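PDB 3D1N: POU domain, class 6, transcription factor 1, which regulates transcription by binding DNA through its POU domain, probably with a preference for a variant of the octamer motif. Local coordinates for residues F9-K14 / I44-L50; V27-M31 / V63-W67. The protein carries 2 engineered substitutions. All coordinates share one frame; numbering follows the deposited sequence.

Overall arrangement
Both interactions belong to the helical POU-specific domain, and together they use four of its helices. Interaction 1 joins helix 4-18 to helix 41-49. It is largely buried, but one side of it meets the DNA backbone, so phenylalanine rings at one end give way to Lys14, Glu48 and a phosphate at the other. Interaction 2 joins helix 24-31 to helix 54-73 and is only partly buried; its contacts are apolar, built round Met31 and the indole of Trp67, and it stays about 7 Å from the nucleic acid at its nearest atom. The two share a core: Phe9 and Phe47 of interaction 1 pack on Leu64 of interaction 2, and Ile44 reaches Gly28.

Interaction 1 (F9-K14 / I44-L50). Engineered in segment 44-50: Ser45 (natural residue Cys). With nucleotides of chain C.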
loop_
_atom_site.group_PDB
_atom_site.type_symbol
_atom_site.label_atom_id
_atom_site.label_comp_id
_atom_site.label_asym_id
_atom_site.label_seq_id
_atom_site.Cartn_x
_atom_site.Cartn_y
_atom_site.Cartn_z
ATOM N N PHE K 9 -5.234 -21.999 -10.600
ATOM C CA PHE K 9 -4.542 -22.342 -9.362
ATOM C C PHE K 9 -3.550 -21.238 -9.078
ATOM O O PHE K 9 -3.180 -20.997 -7.931
ATOM C CB PHE K 9 -3.806 -23.667 -9.481
ATOM C CG PHE K 9 -3.024 -24.045 -8.247
ATOM C CD1 PHE K 9 -3.581 -24.856 -7.276
ATOM C CD2 PHE K 9 -1.721 -23.613 -8.067
ATOM C CE1 PHE K 9 -2.862 -25.214 -6.150
ATOM C CE2 PHE K 9 -0.998 -23.971 -6.934
ATOM C CZ PHE K 9 -1.572 -24.775 -5.977
ATOM N N ALA K 10 -3.111 -20.573 -10.140
ATOM C CA ALA K 10 -2.299 -19.380 -9.991
ATOM C C ALA K 10 -3.102 -18.357 -9.201
ATOM O O ALA K 10 -2.862 -18.141 -8.007
ATOM C CB ALA K 10 -1.919 -18.822 -11.351
ATOM N N LYS K 11 -4.074 -17.753 -9.880
ATOM C CA LYS K 11 -4.936 -16.732 -9.293
ATOM C C LYS K 11 -5.361 -17.061 -7.865
ATOM O O LYS K 11 -5.109 -16.286 -6.940
ATOM C CB LYS K 11 -6.159 -16.499 -10.184
ATOM C CG LYS K 11 -5.892 -15.513 -11.317
ATOM C CD LYS K 11 -4.456 -15.633 -11.835
ATOM C CE LYS K 11 -3.953 -14.316 -12.426
ATOM N NZ LYS K 11 -2.475 -14.326 -12.675
ATOM N N ASN K 12 -5.980 -18.223 -7.688
ATOM C CA ASN K 12 -6.508 -18.608 -6.386
ATOM C C ASN K 12 -5.448 -18.846 -5.320
ATOM O O ASN K 12 -5.660 -18.527 -4.151
ATOM C CB ASN K 12 -7.436 -19.817 -6.506
ATOM C CG ASN K 12 -8.765 -19.460 -7.142
ATOM O OD1 ASN K 12 -9.816 -19.603 -6.522
ATOM N ND2 ASN K 12 -8.721 -18.968 -8.379
ATOM N N PHE K 13 -4.307 -19.395 -5.720
ATOM C CA PHE K 13 -3.237 -19.636 -4.760
ATOM C C PHE K 13 -2.817 -18.348 -4.067
ATOM O O PHE K 13 -2.664 -18.315 -2.845
ATOM C CB PHE K 13 -2.015 -20.266 -5.422
ATOM C CG PHE K 13 -0.847 -20.416 -4.492
ATOM C CD1 PHE K 13 -0.700 -21.561 -3.728
ATOM C CD2 PHE K 13 0.095 -19.405 -4.368
ATOM C CE1 PHE K 13 0.371 -21.703 -2.868
ATOM C CE2 PHE K 13 1.167 -19.540 -3.508
ATOM C CZ PHE K 13 1.306 -20.693 -2.756
ATOM N N LYS K 14 -2.612 -17.297 -4.856
ATOM C CA LYS K 14 -2.208 -16.007 -4.315
ATOM C C LYS K 14 -3.162 -15.575 -3.213
ATOM O O LYS K 14 -2.736 -15.323 -2.082
ATOM C CB LYS K 14 -2.154 -14.938 -5.411
ATOM C CG LYS K 14 -2.461 -13.530 -4.902
ATOM C CD LYS K 14 -1.987 -12.436 -5.857
ATOM C CE LYS K 14 -0.624 -11.879 -5.446
ATOM N NZ LYS K 14 -0.364 -10.522 -6.018
ATOM N N ILE K 44 7.952 -18.085 -5.743
ATOM C CA ILE K 44 6.554 -17.844 -5.402
ATOM C C ILE K 44 5.963 -16.688 -6.194
ATOM O O ILE K 44 4.890 -16.810 -6.795
ATOM C CB ILE K 44 6.405 -17.515 -3.919
ATOM C CG1 ILE K 44 7.401 -18.336 -3.091
ATOM C CG2 ILE K 44 4.961 -17.722 -3.478
ATOM C CD1 ILE K 44 7.060 -19.808 -2.968
ATOM N N SER K 45 6.671 -15.564 -6.185
ATOM C CA SER K 45 6.263 -14.420 -6.979
ATOM C C SER K 45 6.011 -14.812 -8.442
ATOM O O SER K 45 4.866 -14.733 -8.912
ATOM C CB SER K 45 7.301 -13.308 -6.895
ATOM O OG SER K 45 6.928 -12.242 -7.751
ATOM N N ARG K 46 7.079 -15.248 -9.131
ATOM C CA ARG K 46 7.026 -15.661 -10.544
ATOM C C ARG K 46 5.875 -16.622 -10.778
ATOM O O ARG K 46 5.098 -16.455 -11.719
ATOM C CB ARG K 46 8.318 -16.364 -10.990
ATOM C CG ARG K 46 9.623 -15.676 -10.638
ATOM C CD ARG K 46 10.105 -14.760 -11.729
ATOM N NE ARG K 46 10.683 -15.493 -12.849
ATOM C CZ ARG K 46 11.259 -14.915 -13.900
ATOM N NH1 ARG K 46 11.338 -13.590 -13.976
ATOM N NH2 ARG K 46 11.755 -15.662 -14.878
ATOM N N PHE K 47 5.779 -17.636 -9.921
ATOM C CA PHE K 47 4.705 -18.608 -10.028
ATOM C C PHE K 47 3.350 -17.918 -10.107
ATOM O O PHE K 47 2.609 -18.062 -11.087
ATOM C CB PHE K 47 4.703 -19.551 -8.832
ATOM C CG PHE K 47 3.717 -20.680 -8.973
ATOM C CD1 PHE K 47 2.386 -20.514 -8.609
ATOM C CD2 PHE K 47 4.116 -21.906 -9.500
ATOM C CE1 PHE K 47 1.475 -21.551 -8.751
ATOM C CE2 PHE K 47 3.212 -22.947 -9.644
ATOM C CZ PHE K 47 1.888 -22.769 -9.271
ATOM N N GLU K 48 3.040 -17.177 -9.047
ATOM C CA GLU K 48 1.788 -16.455 -8.929
ATOM C C GLU K 48 1.489 -15.659 -10.177
ATOM O O GLU K 48 0.417 -15.788 -10.769
ATOM C CB GLU K 48 1.872 -15.502 -7.751
ATOM C CG GLU K 48 1.919 -16.191 -6.414
ATOM C CD GLU K 48 1.600 -15.244 -5.285
ATOM O OE1 GLU K 48 1.665 -14.015 -5.511
ATOM O OE2 GLU K 48 1.280 -15.728 -4.177
ATOM N N LYS K 49 2.452 -14.830 -10.568
ATOM C CA LYS K 49 2.298 -13.941 -11.712
ATOM C C LYS K 49 2.354 -14.686 -13.039
ATOM O O LYS K 49 2.151 -14.088 -14.101
ATOM C CB LYS K 49 3.369 -12.855 -11.681
ATOM C CG LYS K 49 3.088 -11.734 -10.690
ATOM C CD LYS K 49 1.954 -10.838 -11.167
ATOM C CE LYS K 49 2.347 -9.364 -11.061
ATOM N NZ LYS K 49 3.398 -8.974 -12.061
ATOM N N LEU K 50 2.625 -15.990 -12.966
ATOM C CA LEU K 50 2.759 -16.845 -14.151
ATOM C C LEU K 50 3.940 -16.435 -15.022
ATOM O O LEU K 50 3.777 -16.153 -16.208
ATOM C CB LEU K 50 1.473 -16.844 -14.986
ATOM C CG LEU K 50 0.218 -17.403 -14.314
ATOM C CD1 LEU K 50 -1.010 -17.206 -15.201
ATOM C CD2 LEU K 50 0.408 -18.874 -13.952
ATOM P P DA C 11 3.962 -9.927 -6.996
ATOM O OP1 DA C 11 2.833 -9.658 -7.923
ATOM O OP2 DA C 11 4.190 -11.309 -6.517
ATOM O "O5'" DA C 11 5.255 -9.261 -7.663
ATOM C "C5'" DA C 11 5.026 -8.003 -8.311
ATOM C "C4'" DA C 11 6.289 -7.383 -8.895
ATOM O "O4'" DA C 11 7.367 -7.493 -7.939
ATOM C "C3'" DA C 11 6.794 -8.024 -10.180
ATOM O "O3'" DA C 11 6.753 -7.059 -11.217
ATOM C "C2'" DA C 11 8.217 -8.490 -9.852
ATOM C "C1'" DA C 11 8.586 -7.712 -8.595
ATOM N N9 DA C 11 9.403 -8.393 -7.592
ATOM C C8 DA C 11 9.074 -9.492 -6.823
ATOM N N7 DA C 11 10.032 -9.849 -5.973
ATOM C C5 DA C 11 11.044 -8.915 -6.202
ATOM C C6 DA C 11 12.327 -8.731 -5.635
ATOM N N6 DA C 11 12.823 -9.509 -4.670
ATOM N N1 DA C 11 13.081 -7.706 -6.093
ATOM C C2 DA C 11 12.563 -6.926 -7.054
ATOM N N3 DA C 11 11.376 -6.992 -7.667
ATOM C C4 DA C 11 10.665 -8.015 -7.190
#
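Lys14 carries its chain across the carboxylate of Glu48, the two side chains at about a right angle, on the side of the contact nearest the DNA. Its CB is 3.7 Å from Glu48 OE2, CG and CD then follow OE1, and CE comes closest to that oxygen. After the bend at chi3 (-97°), Lys14 NZ stands 4.1 Å from Glu48 OE1, too far for a salt bridge, and 3.8 Å from OP1 of DA11 of chain C. An alanine in place of Lys14 would keep CB beside OE2 but is likely to open a gap over OE1 and take away the lysine charge near both the carboxylate and the phosphate. Glu48 is held by other partners, Gln24 at OE1 and a salt bridge from Arg17 at OE2. The engineered Ser45 gives a hydrogen bond from OG to OP2 of the same nucleotide (3.1 Å). Deeper in, Phe9 and Phe47 meet edge to edge, CD2 against CE1 at 3.9 Å, while Ala10 CB packs on Leu50 CD2 (3.5 Å), where a Schellman motif ends the helix. The two helical segments run at 127° to each other; helix 24-31 backs Phe13 and Ile44, and helix 54-73 covers Phe9 and Phe47.

Interaction 2 (V27-M31 / V63-W67); sequences VGQAM and VLEKW. Unlike the reference sequence in segment 27-31: Met31 (reference Leu).
Met31 packs against Trp67 in a Met-aromatic contact of the POU-specific domain, joining helix 24-31, the first helix of its helix-turn-helix, to helix 54-73. The segments cross nearly at right angles (86°), with axes 11.8 Å apart. Met31, where the reference sequence has leucine, is modelled as selenomethionine. Its aromatic contacts come in two kinds. CB makes a CH-pi contact over the face of the indole, 3.5 Å from the centroid of the five-membered ring, whereas SE stays above the same ring at 5.0 Å. With CG of Trp67 anti to the backbone N (chi1 -156°), the indole reaches toward helix 24-31, so that its benzo end meets Ala30 CB, 3.6 Å from CZ2, and more loosely Val27. The apolar group continues beyond the two segments: Trp67 packs edge-to-face with Phe85, and Ala30 touches Val86 of helix 79-86. Apolar contacts away from the indole face complete the join. SE of Met31 rests on CD2 of Leu64 at 3.5 Å, their chains crossing at about a right angle. The Met31 chain bends at chi3 (-55°), bringing its terminal methyl CE to within 3.7 Å of Val63 CG2 and 3.6 Å of Trp67 CB.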
loop_
_atom_site.group_PDB
_atom_site.type_symbol
_atom_site.label_atom_id
_atom_site.label_comp_id
_atom_site.label_asym_id
_atom_site.label_seq_id
_atom_site.Cartn_x
_atom_site.Cartn_y
_atom_site.Cartn_z
ATOM N N VAL K 27 5.933 -18.552 2.577
ATOM C CA VAL K 27 5.623 -19.752 1.815
ATOM C C VAL K 27 6.903 -20.499 1.474
ATOM O O VAL K 27 7.209 -21.529 2.071
ATOM C CB VAL K 27 4.880 -19.405 0.503
ATOM C CG1 VAL K 27 4.412 -20.666 -0.198
ATOM C CG2 VAL K 27 3.701 -18.492 0.781
ATOM N N GLY K 28 7.654 -19.960 0.519
ATOM C CA GLY K 28 8.876 -20.591 0.061
ATOM C C GLY K 28 9.851 -20.870 1.189
ATOM O O GLY K 28 10.522 -21.899 1.202
ATOM N N GLN K 29 9.923 -19.950 2.142
ATOM C CA GLN K 29 10.863 -20.073 3.250
ATOM C C GLN K 29 10.557 -21.281 4.137
ATOM O O GLN K 29 11.467 -21.945 4.641
ATOM C CB GLN K 29 10.890 -18.774 4.066
ATOM C CG GLN K 29 11.355 -18.923 5.507
ATOM C CD GLN K 29 10.223 -19.302 6.449
ATOM O OE1 GLN K 29 10.419 -20.072 7.395
ATOM N NE2 GLN K 29 9.024 -18.767 6.187
ATOM N N ALA K 30 9.273 -21.565 4.321
ATOM C CA ALA K 30 8.853 -22.706 5.121
ATOM C C ALA K 30 8.832 -23.969 4.273
ATOM O O ALA K 30 9.399 -24.991 4.653
ATOM C CB ALA K 30 7.484 -22.455 5.718
HETATM N N MSE K 31 8.185 -23.885 3.117
HETATM C CA MSE K 31 8.008 -25.049 2.263
HETATM C C MSE K 31 9.307 -25.470 1.589
HETATM O O MSE K 31 9.359 -26.495 0.908
HETATM C CB MSE K 31 6.912 -24.804 1.225
HETATM C CG MSE K 31 7.399 -24.291 -0.114
HETATM SE SE MSE K 31 5.935 -24.267 -1.422
HETATM C CE MSE K 31 5.356 -26.156 -1.324
ATOM N N VAL K 63 3.321 -29.734 -5.921
ATOM C CA VAL K 63 3.936 -29.576 -4.605
ATOM C C VAL K 63 3.371 -28.356 -3.872
ATOM O O VAL K 63 3.426 -28.266 -2.643
ATOM C CB VAL K 63 5.485 -29.512 -4.699
ATOM C CG1 VAL K 63 5.931 -28.488 -5.743
ATOM C CG2 VAL K 63 6.106 -29.225 -3.331
ATOM N N LEU K 64 2.811 -27.421 -4.633
ATOM C CA LEU K 64 2.137 -26.283 -4.032
ATOM C C LEU K 64 0.911 -26.731 -3.254
ATOM O O LEU K 64 0.870 -26.593 -2.034
ATOM C CB LEU K 64 1.766 -25.249 -5.087
ATOM C CG LEU K 64 2.984 -24.392 -5.430
ATOM C CD1 LEU K 64 2.566 -23.091 -6.080
ATOM C CD2 LEU K 64 3.804 -24.123 -4.167
ATOM N N GLU K 65 -0.074 -27.277 -3.960
ATOM C CA GLU K 65 -1.275 -27.814 -3.324
ATOM C C GLU K 65 -0.980 -28.751 -2.157
ATOM O O GLU K 65 -1.691 -28.742 -1.151
ATOM C CB GLU K 65 -2.158 -28.521 -4.348
ATOM C CG GLU K 65 -3.438 -27.775 -4.647
ATOM C CD GLU K 65 -4.038 -28.158 -5.982
ATOM O OE1 GLU K 65 -5.110 -27.614 -6.331
ATOM O OE2 GLU K 65 -3.431 -28.997 -6.682
ATOM N N LYS K 66 0.070 -29.554 -2.288
ATOM C CA LYS K 66 0.465 -30.467 -1.220
ATOM C C LYS K 66 1.063 -29.710 -0.033
ATOM O O LYS K 66 1.815 -30.274 0.765
ATOM C CB LYS K 66 1.459 -31.509 -1.742
ATOM N N TRP K 67 0.721 -28.430 0.069
ATOM C CA TRP K 67 1.211 -27.570 1.137
ATOM C C TRP K 67 0.163 -26.517 1.456
ATOM O O TRP K 67 -0.149 -26.272 2.616
ATOM C CB TRP K 67 2.504 -26.883 0.714
ATOM C CG TRP K 67 3.356 -26.451 1.862
ATOM C CD1 TRP K 67 4.317 -27.189 2.491
ATOM C CD2 TRP K 67 3.336 -25.178 2.518
ATOM N NE1 TRP K 67 4.898 -26.455 3.499
ATOM C CE2 TRP K 67 4.315 -25.217 3.536
ATOM C CE3 TRP K 67 2.591 -24.010 2.344
ATOM C CZ2 TRP K 67 4.565 -24.132 4.376
ATOM C CZ3 TRP K 67 2.841 -22.934 3.180
ATOM C CH2 TRP K 67 3.821 -23.003 4.183
#